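Local coordinates for protein hydrolase, haloacid dehalogenase-like family (Pseudomonas syringae pv. tomato, PDB 3S6J) that probably hydrolyses sugar phosphates as a metal-dependent phosphatase of the haloacid dehalogenase (HAD) superfamily, holding calcium at its metal site, at residues L13-T18 and N124-L128; I112-G116 and K147-F153; Q81-R85 and T120-N124. All blocks are in the same frame, centred on the assembly; numbering follows the deposited sequence.

Contact 1: residues L13-T18 and N124-L128; sequences LDGTLT and NLKAL. With CA (calcium ion), chain M.
Thr18 and Asn124 meet almost at a right angle where the loop after strand 8-11, which carries the DxDx(T/V) signature expected of a HAD hydrolase, rests against the C-terminal turn of helix 118-127. The methyl CG2 of Thr18 points at the helix and reaches Asn124 O at 3.2 Å, while Thr18 OG1 lies 3.5 Å from Asn124 CB. With chi1 at 50°, OG1 sits between the backbone N and C and CG2 is anti to the carbonyl carbon, which turns the methyl to Ala127 CB and Leu128 CG; OG1 has its hydrogen-bond partner in Ser20 OG.

Leu13 straddles the same helix turn by its two branches. CD2 packs on Asn124 CB at 3.9 Å and more loosely on Leu125 CD2, whereas the Leu13 and Leu128 side chains slide past each other in opposite directions, CD1 to CD1 at 3.9 Å. Leu128 CD1 further meets Leu17 CB at 4.0 Å, and Ile112 of strand 110-113 packs against Leu13, Leu17 and Leu125.

Behind this apolar layer the loop is tightly wound, since Leu13 O accepts from the backbone N of Thr16, Leu17 and Thr18. Asp14 turns its carboxylate to Ser20 and Asn24 and its carbonyl to the metal. Asp12, Asp172 and three waters complete the calcium site, in which Asp14 O lies 2.4 Å from the ion.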
ATOM      1  N   LEU E  13     -10.927  -4.020 -11.906  1.00 32.66           N
ATOM      2  CA  LEU E  13     -11.289  -2.600 -12.007  1.00 31.33           C
ATOM      3  C   LEU E  13     -10.534  -1.712 -11.020  1.00 31.53           C
ATOM      4  O   LEU E  13      -9.618  -0.973 -11.389  1.00 34.18           O
ATOM      5  CB  LEU E  13     -12.801  -2.434 -11.843  1.00 31.66           C
ATOM      6  CG  LEU E  13     -13.419  -1.037 -11.991  1.00 33.84           C
ATOM      7  CD1 LEU E  13     -12.950  -0.319 -13.273  1.00 32.42           C
ATOM      8  CD2 LEU E  13     -14.951  -1.150 -11.951  1.00 35.78           C
ATOM      9  N   ASP E  14     -10.938  -1.795  -9.764  1.00 32.79           N
ATOM     10  CA  ASP E  14     -10.341  -1.051  -8.669  1.00 33.64           C
ATOM     11  C   ASP E  14      -8.839  -1.391  -8.527  1.00 33.26           C
ATOM     12  O   ASP E  14      -8.491  -2.494  -8.137  1.00 31.08           O
ATOM     13  CB  ASP E  14     -11.172  -1.392  -7.419  1.00 33.23           C
ATOM     14  CG  ASP E  14     -10.474  -1.080  -6.116  1.00 34.25           C
ATOM     15  OD1 ASP E  14     -10.408  -1.995  -5.267  1.00 37.14           O
ATOM     16  OD2 ASP E  14     -10.028   0.068  -5.910  1.00 35.94           O
ATOM     17  N   GLY E  15      -7.958  -0.455  -8.888  1.00 32.20           N
ATOM     18  CA  GLY E  15      -6.522  -0.646  -8.736  1.00 28.81           C
ATOM     19  C   GLY E  15      -5.851  -1.035 -10.033  1.00 31.31           C
ATOM     20  O   GLY E  15      -4.622  -1.067 -10.136  1.00 31.17           O
ATOM     21  N   THR E  16      -6.666  -1.310 -11.042  1.00 31.40           N
ATOM     22  CA  THR E  16      -6.177  -1.865 -12.290  1.00 29.45           C
ATOM     23  C   THR E  16      -6.481  -0.884 -13.422  1.00 32.25           C
ATOM     24  O   THR E  16      -5.585  -0.533 -14.202  1.00 30.63           O
ATOM     25  CB  THR E  16      -6.807  -3.254 -12.563  1.00 31.82           C
ATOM     26  OG1 THR E  16      -6.361  -4.202 -11.570  1.00 31.17           O
ATOM     27  CG2 THR E  16      -6.465  -3.756 -13.969  1.00 28.99           C
ATOM     28  N   LEU E  17      -7.736  -0.432 -13.500  1.00 30.41           N
ATOM     29  CA  LEU E  17      -8.113   0.623 -14.446  1.00 31.92           C
ATOM     30  C   LEU E  17      -8.359   1.987 -13.760  1.00 33.17           C
ATOM     31  O   LEU E  17      -8.126   3.033 -14.355  1.00 31.66           O
ATOM     32  CB  LEU E  17      -9.322   0.208 -15.297  1.00 32.64           C
ATOM     33  CG  LEU E  17      -9.158  -1.056 -16.139  1.00 33.29           C
ATOM     34  CD1 LEU E  17     -10.507  -1.583 -16.671  1.00 32.73           C
ATOM     35  CD2 LEU E  17      -8.160  -0.843 -17.271  1.00 32.00           C
ATOM     36  N   THR E  18      -8.822   1.965 -12.511  1.00 32.46           N
ATOM     37  CA  THR E  18      -8.999   3.189 -11.747  1.00 32.75           C
ATOM     38  C   THR E  18      -8.130   3.185 -10.503  1.00 34.34           C
ATOM     39  O   THR E  18      -7.962   2.142  -9.847  1.00 33.43           O
ATOM     40  CB  THR E  18     -10.469   3.388 -11.283  1.00 34.31           C
ATOM     41  OG1 THR E  18     -10.940   2.192 -10.654  1.00 34.15           O
ATOM     42  CG2 THR E  18     -11.361   3.738 -12.455  1.00 33.76           C
ATOM     43  N   ASN E 124     -16.431   3.593  -9.791  1.00 40.68           N
ATOM     44  CA  ASN E 124     -15.144   3.586 -10.476  1.00 40.12           C
ATOM     45  C   ASN E 124     -15.303   3.810 -11.976  1.00 40.55           C
ATOM     46  O   ASN E 124     -14.481   4.465 -12.602  1.00 41.68           O
ATOM     47  CB  ASN E 124     -14.390   2.290 -10.202  1.00 39.81           C
ATOM     48  CG  ASN E 124     -14.207   2.028  -8.723  1.00 38.94           C
ATOM     49  OD1 ASN E 124     -14.437   0.915  -8.237  1.00 41.91           O
ATOM     50  ND2 ASN E 124     -13.786   3.046  -7.999  1.00 37.81           N
ATOM     51  N   LEU E 125     -16.376   3.262 -12.541  1.00 42.53           N
ATOM     52  CA  LEU E 125     -16.651   3.365 -13.968  1.00 42.92           C
ATOM     53  C   LEU E 125     -16.821   4.812 -14.430  1.00 44.82           C
ATOM     54  O   LEU E 125     -16.452   5.158 -15.548  1.00 44.96           O
ATOM     55  CB  LEU E 125     -17.906   2.569 -14.318  1.00 45.76           C
ATOM     56  CG  LEU E 125     -17.877   1.047 -14.188  1.00 45.24           C
ATOM     57  CD1 LEU E 125     -19.279   0.500 -14.314  1.00 49.25           C
ATOM     58  CD2 LEU E 125     -16.991   0.434 -15.238  1.00 42.87           C
ATOM     59  N   LYS E 126     -17.396   5.650 -13.573  1.00 45.18           N
ATOM     60  CA  LYS E 126     -17.498   7.082 -13.856  1.00 45.72           C
ATOM     61  C   LYS E 126     -16.124   7.669 -14.193  1.00 46.66           C
ATOM     62  O   LYS E 126     -15.988   8.455 -15.131  1.00 46.48           O
ATOM     63  CB  LYS E 126     -18.094   7.834 -12.661  1.00 43.72           C
ATOM     64  CG  LYS E 126     -19.328   7.183 -12.043  1.00 47.19           C
ATOM     65  CD  LYS E 126     -20.593   7.526 -12.813  1.00 51.44           C
ATOM     66  CE  LYS E 126     -21.847   7.117 -12.043  1.00 53.47           C
ATOM     67  NZ  LYS E 126     -23.085   7.733 -12.613  1.00 58.68           N
ATOM     68  N   ALA E 127     -15.105   7.293 -13.423  1.00 45.30           N
ATOM     69  CA  ALA E 127     -13.771   7.833 -13.636  1.00 42.79           C
ATOM     70  C   ALA E 127     -13.242   7.473 -15.015  1.00 44.39           C
ATOM     71  O   ALA E 127     -12.348   8.123 -15.525  1.00 47.23           O
ATOM     72  CB  ALA E 127     -12.816   7.341 -12.561  1.00 42.34           C
ATOM     73  N   LEU E 128     -13.781   6.416 -15.606  1.00 45.55           N
ATOM     74  CA  LEU E 128     -13.394   6.025 -16.952  1.00 45.16           C
ATOM     75  C   LEU E 128     -14.454   6.496 -17.921  1.00 47.41           C
ATOM     76  O   LEU E 128     -14.494   6.051 -19.061  1.00 50.14           O
ATOM     77  CB  LEU E 128     -13.283   4.504 -17.061  1.00 45.31           C
ATOM     78  CG  LEU E 128     -12.363   3.760 -16.092  1.00 42.97           C
ATOM     79  CD1 LEU E 128     -12.677   2.269 -16.126  1.00 38.63           C
ATOM     80  CD2 LEU E 128     -10.909   4.021 -16.429  1.00 39.50           C
TER
HETATM   81 CA    CA M   1      -8.227  -4.821  -7.559  1.00 34.38          CA
HETATM   82  O   HOH W   1     -10.202  -4.743  -5.948  1.00 32.71           O
HETATM   83  O   HOH W   2      -6.897  -4.489  -5.267  1.00 30.50           O
HETATM   84  O   HOH W   3      -8.332  -7.222  -7.241  1.00 28.39           O

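Contact 2: residues I112-G116 and K147-F153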
ATOM      1  N   ILE E 112     -15.017  -6.565 -17.824  1.00 41.04           N
ATOM      2  CA  ILE E 112     -14.535  -6.161 -16.514  1.00 39.35           C
ATOM      3  C   ILE E 112     -15.060  -7.157 -15.505  1.00 38.27           C
ATOM      4  O   ILE E 112     -16.179  -7.637 -15.637  1.00 39.44           O
ATOM      5  CB  ILE E 112     -14.918  -4.710 -16.180  1.00 40.50           C
ATOM      6  CG1 ILE E 112     -13.979  -3.767 -16.933  1.00 37.13           C
ATOM      7  CG2 ILE E 112     -14.870  -4.464 -14.667  1.00 35.91           C
ATOM      8  CD1 ILE E 112     -14.461  -2.333 -16.999  1.00 39.93           C
ATOM      9  N   ALA E 113     -14.222  -7.510 -14.533  1.00 38.30           N
ATOM     10  CA  ALA E 113     -14.586  -8.494 -13.511  1.00 35.31           C
ATOM     11  C   ALA E 113     -14.075  -8.045 -12.148  1.00 35.50           C
ATOM     12  O   ALA E 113     -12.861  -8.025 -11.907  1.00 31.13           O
ATOM     13  CB  ALA E 113     -14.035  -9.871 -13.864  1.00 34.27           C
ATOM     14  N   THR E 114     -15.014  -7.690 -11.264  1.00 36.65           N
ATOM     15  CA  THR E 114     -14.698  -7.086  -9.969  1.00 34.35           C
ATOM     16  C   THR E 114     -15.384  -7.817  -8.805  1.00 36.63           C
ATOM     17  O   THR E 114     -16.515  -8.293  -8.941  1.00 35.90           O
ATOM     18  CB  THR E 114     -15.088  -5.569  -9.951  1.00 36.02           C
ATOM     19  OG1 THR E 114     -14.848  -5.022  -8.650  1.00 37.48           O
ATOM     20  CG2 THR E 114     -16.566  -5.372 -10.303  1.00 35.19           C
ATOM     21  N   SER E 115     -14.696  -7.914  -7.666  1.00 38.07           N
ATOM     22  CA  SER E 115     -15.293  -8.471  -6.434  1.00 37.24           C
ATOM     23  C   SER E 115     -16.216  -7.461  -5.777  1.00 36.57           C
ATOM     24  O   SER E 115     -16.960  -7.798  -4.864  1.00 38.78           O
ATOM     25  CB  SER E 115     -14.225  -8.898  -5.420  1.00 35.99           C
ATOM     26  OG  SER E 115     -13.439  -9.970  -5.902  1.00 35.59           O
ATOM     27  N   GLY E 116     -16.146  -6.213  -6.229  1.00 35.90           N
ATOM     28  CA  GLY E 116     -17.093  -5.197  -5.809  1.00 38.16           C
ATOM     29  C   GLY E 116     -18.514  -5.512  -6.269  1.00 39.15           C
ATOM     30  O   GLY E 116     -18.727  -6.237  -7.253  1.00 38.41           O
ATOM     31  N   LYS E 147     -13.330 -13.168  -5.752  1.00 33.64           N
ATOM     32  CA  LYS E 147     -11.943 -13.576  -5.825  1.00 32.62           C
ATOM     33  C   LYS E 147     -11.454 -13.995  -4.439  1.00 32.50           C
ATOM     34  O   LYS E 147     -11.894 -13.452  -3.424  1.00 33.18           O
ATOM     35  CB  LYS E 147     -11.105 -12.446  -6.399  1.00 33.35           C
ATOM     36  CG  LYS E 147     -11.526 -12.043  -7.807  1.00 31.81           C
ATOM     37  CD  LYS E 147     -10.969 -10.662  -8.161  1.00 30.75           C
ATOM     38  CE  LYS E 147     -11.579 -10.123  -9.450  1.00 31.80           C
ATOM     39  NZ  LYS E 147     -11.096  -8.749  -9.767  1.00 32.80           N
ATOM     40  N   PRO E 148     -10.532 -14.968  -4.385  1.00 33.29           N
ATOM     41  CA  PRO E 148      -9.838 -15.609  -5.509  1.00 28.59           C
ATOM     42  C   PRO E 148     -10.565 -16.801  -6.154  1.00 33.74           C
ATOM     43  O   PRO E 148      -9.947 -17.522  -6.956  1.00 30.51           O
ATOM     44  CB  PRO E 148      -8.565 -16.094  -4.842  1.00 29.52           C
ATOM     45  CG  PRO E 148      -9.094 -16.591  -3.505  1.00 33.59           C
ATOM     46  CD  PRO E 148      -9.966 -15.414  -3.092  1.00 31.97           C
ATOM     47  N   ASP E 149     -11.831 -17.036  -5.799  1.00 33.89           N
ATOM     48  CA  ASP E 149     -12.625 -18.017  -6.526  1.00 32.90           C
ATOM     49  C   ASP E 149     -12.705 -17.595  -7.999  1.00 35.17           C
ATOM     50  O   ASP E 149     -12.795 -16.402  -8.313  1.00 33.33           O
ATOM     51  CB  ASP E 149     -14.014 -18.168  -5.922  1.00 37.68           C
ATOM     52  CG  ASP E 149     -14.741 -19.400  -6.438  1.00 41.18           C
ATOM     53  OD1 ASP E 149     -15.212 -19.375  -7.604  1.00 39.09           O
ATOM     54  OD2 ASP E 149     -14.839 -20.390  -5.672  1.00 42.56           O
ATOM     55  N   PRO E 150     -12.609 -18.574  -8.906  1.00 35.40           N
ATOM     56  CA  PRO E 150     -12.571 -18.338 -10.354  1.00 36.86           C
ATOM     57  C   PRO E 150     -13.921 -17.888 -10.916  1.00 40.45           C
ATOM     58  O   PRO E 150     -14.010 -17.572 -12.109  1.00 41.96           O
ATOM     59  CB  PRO E 150     -12.233 -19.721 -10.927  1.00 36.20           C
ATOM     60  CG  PRO E 150     -11.745 -20.529  -9.780  1.00 33.82           C
ATOM     61  CD  PRO E 150     -12.419 -19.994  -8.573  1.00 35.54           C
ATOM     62  N   ASP E 151     -14.950 -17.875 -10.077  1.00 38.45           N
ATOM     63  CA  ASP E 151     -16.300 -17.558 -10.525  1.00 39.60           C
ATOM     64  C   ASP E 151     -16.384 -16.361 -11.445  1.00 40.67           C
ATOM     65  O   ASP E 151     -16.902 -16.471 -12.559  1.00 43.08           O
ATOM     66  CB  ASP E 151     -17.228 -17.334  -9.336  1.00 41.58           C
ATOM     67  CG  ASP E 151     -18.111 -18.527  -9.065  1.00 47.51           C
ATOM     68  OD1 ASP E 151     -17.774 -19.625  -9.569  1.00 49.06           O
ATOM     69  OD2 ASP E 151     -19.139 -18.364  -8.363  1.00 48.26           O
ATOM     70  N   LEU E 152     -15.903 -15.216 -10.964  1.00 39.41           N
ATOM     71  CA  LEU E 152     -15.996 -13.971 -11.713  1.00 39.58           C
ATOM     72  C   LEU E 152     -15.378 -14.066 -13.120  1.00 40.68           C
ATOM     73  O   LEU E 152     -15.932 -13.528 -14.081  1.00 41.78           O
ATOM     74  CB  LEU E 152     -15.343 -12.810 -10.949  1.00 40.58           C
ATOM     75  CG  LEU E 152     -16.125 -11.848 -10.037  1.00 39.14           C
ATOM     76  CD1 LEU E 152     -17.610 -11.804 -10.340  1.00 37.64           C
ATOM     77  CD2 LEU E 152     -15.899 -12.162  -8.589  1.00 38.02           C
ATOM     78  N   PHE E 153     -14.222 -14.712 -13.238  1.00 38.93           N
ATOM     79  CA  PHE E 153     -13.506 -14.725 -14.504  1.00 36.07           C
ATOM     80  C   PHE E 153     -14.200 -15.637 -15.495  1.00 39.72           C
ATOM     81  O   PHE E 153     -14.236 -15.359 -16.693  1.00 39.84           O
ATOM     82  CB  PHE E 153     -12.046 -15.146 -14.306  1.00 34.98           C
ATOM     83  CG  PHE E 153     -11.225 -14.146 -13.517  1.00 35.06           C
ATOM     84  CD1 PHE E 153     -11.624 -12.822 -13.426  1.00 34.57           C
ATOM     85  CD2 PHE E 153     -10.051 -14.526 -12.888  1.00 32.00           C
ATOM     86  CE1 PHE E 153     -10.874 -11.899 -12.709  1.00 32.96           C
ATOM     87  CE2 PHE E 153      -9.293 -13.602 -12.173  1.00 29.57           C
ATOM     88  CZ  PHE E 153      -9.710 -12.294 -12.083  1.00 29.13           C
TER
HETATM   89  O   HOH W   4     -11.856  -7.068  -7.178  1.00 27.80           O
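Lys147 reaches back across the contact to Ser115 and Ala113, both by its backbone and by its side chain. Its N donates to Ser115 OG at 3.2 Å (153° at the hydrogen), and Ser115 OG also bonds to Gly49 O. The side chain is extended beyond CG and passes alongside this hydroxyl, with CG 3.4 Å from OG, before NZ bonds to Ala113 O at 2.9 Å, tilted 27° from the carbonyl plane. A water joins NZ to Ser115 N.

A cis peptide leads into Pro148, and Asp149 OD1 then makes a capping bond to Asp151 N, through its anti lone pair, in the turn leading into the helix. One residue after Asp151, Leu152 sets its CG 3.7 Å from Thr114 O. Phe153 follows with its ring edge, CD1 lying 3.8 Å from Ala113 CB, nearly in the ring plane.

The placing of Lys147 before a proline, beside the end of strand 110-113, is consistent with the motif III lysine of HAD phosphatases. Salt bridges to Asp12 and Asp176 join the bonds to the Ala113 carbonyl and the water, which implies that several partners fix NZ in place next to Asp12, a ligand of the calcium ion.

Contact 3: residues Q81-R85 and T120-N124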
ATOM      1  N   GLN E  81     -20.880   3.292   2.468  1.00 40.35           N
ATOM      2  CA  GLN E  81     -21.109   4.682   2.803  1.00 39.76           C
ATOM      3  C   GLN E  81     -19.802   5.473   2.804  1.00 40.56           C
ATOM      4  O   GLN E  81     -19.728   6.545   2.200  1.00 40.72           O
ATOM      5  CB  GLN E  81     -21.851   4.797   4.135  1.00 41.16           C
ATOM      6  CG  GLN E  81     -23.315   4.329   4.039  1.00 44.94           C
ATOM      7  CD  GLN E  81     -23.838   3.649   5.303  1.00 48.35           C
ATOM      8  OE1 GLN E  81     -23.516   4.048   6.431  1.00 47.29           O
ATOM      9  NE2 GLN E  81     -24.659   2.613   5.113  1.00 50.57           N
ATOM     10  N   ALA E  82     -18.769   4.952   3.459  1.00 39.07           N
ATOM     11  CA  ALA E  82     -17.490   5.658   3.477  1.00 39.64           C
ATOM     12  C   ALA E  82     -16.921   5.781   2.067  1.00 38.94           C
ATOM     13  O   ALA E  82     -16.333   6.804   1.721  1.00 38.64           O
ATOM     14  CB  ALA E  82     -16.495   4.994   4.413  1.00 38.42           C
ATOM     15  N   TYR E  83     -17.105   4.749   1.250  1.00 37.43           N
ATOM     16  CA  TYR E  83     -16.602   4.795  -0.122  1.00 39.22           C
ATOM     17  C   TYR E  83     -17.306   5.911  -0.891  1.00 40.15           C
ATOM     18  O   TYR E  83     -16.654   6.732  -1.512  1.00 40.98           O
ATOM     19  CB  TYR E  83     -16.789   3.452  -0.841  1.00 37.70           C
ATOM     20  CG  TYR E  83     -15.929   3.298  -2.081  1.00 38.35           C
ATOM     21  CD1 TYR E  83     -16.470   3.417  -3.364  1.00 37.84           C
ATOM     22  CD2 TYR E  83     -14.566   3.045  -1.968  1.00 39.76           C
ATOM     23  CE1 TYR E  83     -15.678   3.271  -4.494  1.00 36.63           C
ATOM     24  CE2 TYR E  83     -13.764   2.914  -3.086  1.00 38.08           C
ATOM     25  CZ  TYR E  83     -14.321   3.025  -4.342  1.00 38.06           C
ATOM     26  OH  TYR E  83     -13.495   2.887  -5.431  1.00 39.95           O
ATOM     27  N   GLU E  84     -18.633   5.935  -0.847  1.00 38.86           N
ATOM     28  CA  GLU E  84     -19.396   6.970  -1.521  1.00 42.49           C
ATOM     29  C   GLU E  84     -18.799   8.332  -1.189  1.00 43.09           C
ATOM     30  O   GLU E  84     -18.618   9.175  -2.076  1.00 44.85           O
ATOM     31  CB  GLU E  84     -20.874   6.940  -1.100  1.00 46.02           C
ATOM     32  CG  GLU E  84     -21.594   5.607  -1.331  1.00 48.54           C
ATOM     33  CD  GLU E  84     -23.062   5.636  -0.878  1.00 57.02           C
ATOM     34  OE1 GLU E  84     -23.631   4.548  -0.575  1.00 55.20           O
ATOM     35  OE2 GLU E  84     -23.644   6.753  -0.817  1.00 59.39           O
ATOM     36  N   ARG E  85     -18.486   8.555   0.086  1.00 42.62           N
ATOM     37  CA  ARG E  85     -17.966   9.859   0.499  1.00 41.11           C
ATOM     38  C   ARG E  85     -16.620  10.149  -0.150  1.00 39.90           C
ATOM     39  O   ARG E  85     -16.187  11.286  -0.213  1.00 41.57           O
ATOM     40  CB  ARG E  85     -17.878   9.965   2.024  1.00 41.25           C
ATOM     41  CG  ARG E  85     -19.246   9.998   2.715  1.00 44.19           C
ATOM     42  CD  ARG E  85     -19.153  10.276   4.206  1.00 42.26           C
ATOM     43  NE  ARG E  85     -18.502   9.198   4.951  1.00 46.28           N
ATOM     44  CZ  ARG E  85     -19.142   8.204   5.571  1.00 46.34           C
ATOM     45  NH1 ARG E  85     -20.471   8.131   5.537  1.00 46.45           N
ATOM     46  NH2 ARG E  85     -18.445   7.274   6.221  1.00 44.24           N
ATOM     47  N   THR E 120     -19.944   0.072  -5.706  1.00 45.03           N
ATOM     48  CA  THR E 120     -18.560   0.454  -5.928  1.00 44.17           C
ATOM     49  C   THR E 120     -18.262   0.469  -7.419  1.00 41.47           C
ATOM     50  O   THR E 120     -17.680   1.415  -7.930  1.00 41.73           O
ATOM     51  CB  THR E 120     -17.568  -0.489  -5.190  1.00 43.89           C
ATOM     52  OG1 THR E 120     -18.031  -1.840  -5.286  1.00 44.65           O
ATOM     53  CG2 THR E 120     -17.459  -0.113  -3.712  1.00 42.13           C
ATOM     54  N   ALA E 121     -18.673  -0.577  -8.122  1.00 41.61           N
ATOM     55  CA  ALA E 121     -18.363  -0.682  -9.544  1.00 41.33           C
ATOM     56  C   ALA E 121     -18.902   0.486 -10.369  1.00 43.73           C
ATOM     57  O   ALA E 121     -18.272   0.909 -11.337  1.00 42.53           O
ATOM     58  CB  ALA E 121     -18.850  -2.013 -10.103  1.00 43.30           C
ATOM     59  N   THR E 122     -20.068   1.010  -9.999  1.00 44.42           N
ATOM     60  CA  THR E 122     -20.631   2.161 -10.716  1.00 43.95           C
ATOM     61  C   THR E 122     -19.790   3.414 -10.501  1.00 42.98           C
ATOM     62  O   THR E 122     -19.582   4.204 -11.422  1.00 44.61           O
ATOM     63  CB  THR E 122     -22.090   2.451 -10.301  1.00 45.65           C
ATOM     64  OG1 THR E 122     -22.908   1.303 -10.575  1.00 46.91           O
ATOM     65  CG2 THR E 122     -22.618   3.635 -11.084  1.00 47.67           C
ATOM     66  N   ILE E 123     -19.298   3.585  -9.279  1.00 42.31           N
ATOM     67  CA  ILE E 123     -18.441   4.713  -8.943  1.00 41.33           C
ATOM     68  C   ILE E 123     -17.136   4.719  -9.755  1.00 43.61           C
ATOM     69  O   ILE E 123     -16.767   5.737 -10.350  1.00 42.92           O
ATOM     70  CB  ILE E 123     -18.137   4.751  -7.429  1.00 39.96           C
ATOM     71  CG1 ILE E 123     -19.388   5.193  -6.657  1.00 40.33           C
ATOM     72  CG2 ILE E 123     -16.939   5.651  -7.135  1.00 38.28           C
ATOM     73  CD1 ILE E 123     -19.430   4.755  -5.202  1.00 41.92           C
ATOM     74  N   ASN E 124     -16.431   3.593  -9.791  1.00 40.68           N
ATOM     75  CA  ASN E 124     -15.144   3.586 -10.476  1.00 40.12           C
ATOM     76  C   ASN E 124     -15.303   3.810 -11.976  1.00 40.55           C
ATOM     77  O   ASN E 124     -14.481   4.465 -12.602  1.00 41.68           O
ATOM     78  CB  ASN E 124     -14.390   2.290 -10.202  1.00 39.81           C
ATOM     79  CG  ASN E 124     -14.207   2.028  -8.723  1.00 38.94           C
ATOM     80  OD1 ASN E 124     -14.437   0.915  -8.237  1.00 41.91           O
ATOM     81  ND2 ASN E 124     -13.786   3.046  -7.999  1.00 37.81           N
TER
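Tyr83 spans the gap between two helices and ends on Asn124, with Ile123 and Thr120 packed along the way. Its CG is anti to the backbone N (chi1 -162°), which directs the ring out of helix 69-85 toward helix 118-127. Thr120 comes over one face: its methyl CG2 stands about 3.6 Å above the ring plane, shifted toward the rim, and makes a CH-pi contact with the centroid 4.0 Å away. Thr120 OG1 is hydrogen-bonded to Gly117 O, just before the helix, and the methyl is the branch that meets the ring.

Ile123 brings its CD1 to the ring edge, where it touches Tyr83 CD1 at 3.7 Å. Its CG2 meets Tyr83 CE1 at 3.8 Å from above the plane, on the side opposite the Thr120 methyl; CD1 also reaches the backbone of Glu84, on the more open side of the interface.

Segments 81-85 and 120-124 run almost parallel (9°), their axes 10.8 Å apart at closest approach. Helix 69-85 ends the helical cap inserted between strands 18-19 and 91-92, as in HAD enzymes with a C1-type cap, whereas helix 118-127 belongs to the Rossmann-like core. The contact therefore bridges cap and core close to the linkers, where Ser20 and Ile90 also touch both Tyr83 and Asn124.

At the far end of the ring, Asn124 ND2 donates to Tyr83 OH over 2.6 Å, nearly straight at 174°. The donor lies at the ring edge, the acceptor lies in the amide plane, and ring and amide planes stand almost perpendicular.

From the N terminus, the loop after strand 8-11 is met again by helix 118-127, more than a hundred residues later, and contact 1 thereby closes over the whole cap insertion. Contact 3 nests inside that span: it leaves from the last turn of the cap helix 69-85 and ends on the same helix, sharing Asn124 with contact 1. Contact 2 begins between these, at strand 110-113, and crosses both by running on to helix 151-160. Helix 118-127 thus joins the metal loop to the cap helix, while strand 110-113, whose Thr114 packs on Ala121 of that helix, joins the core to segment 147-153.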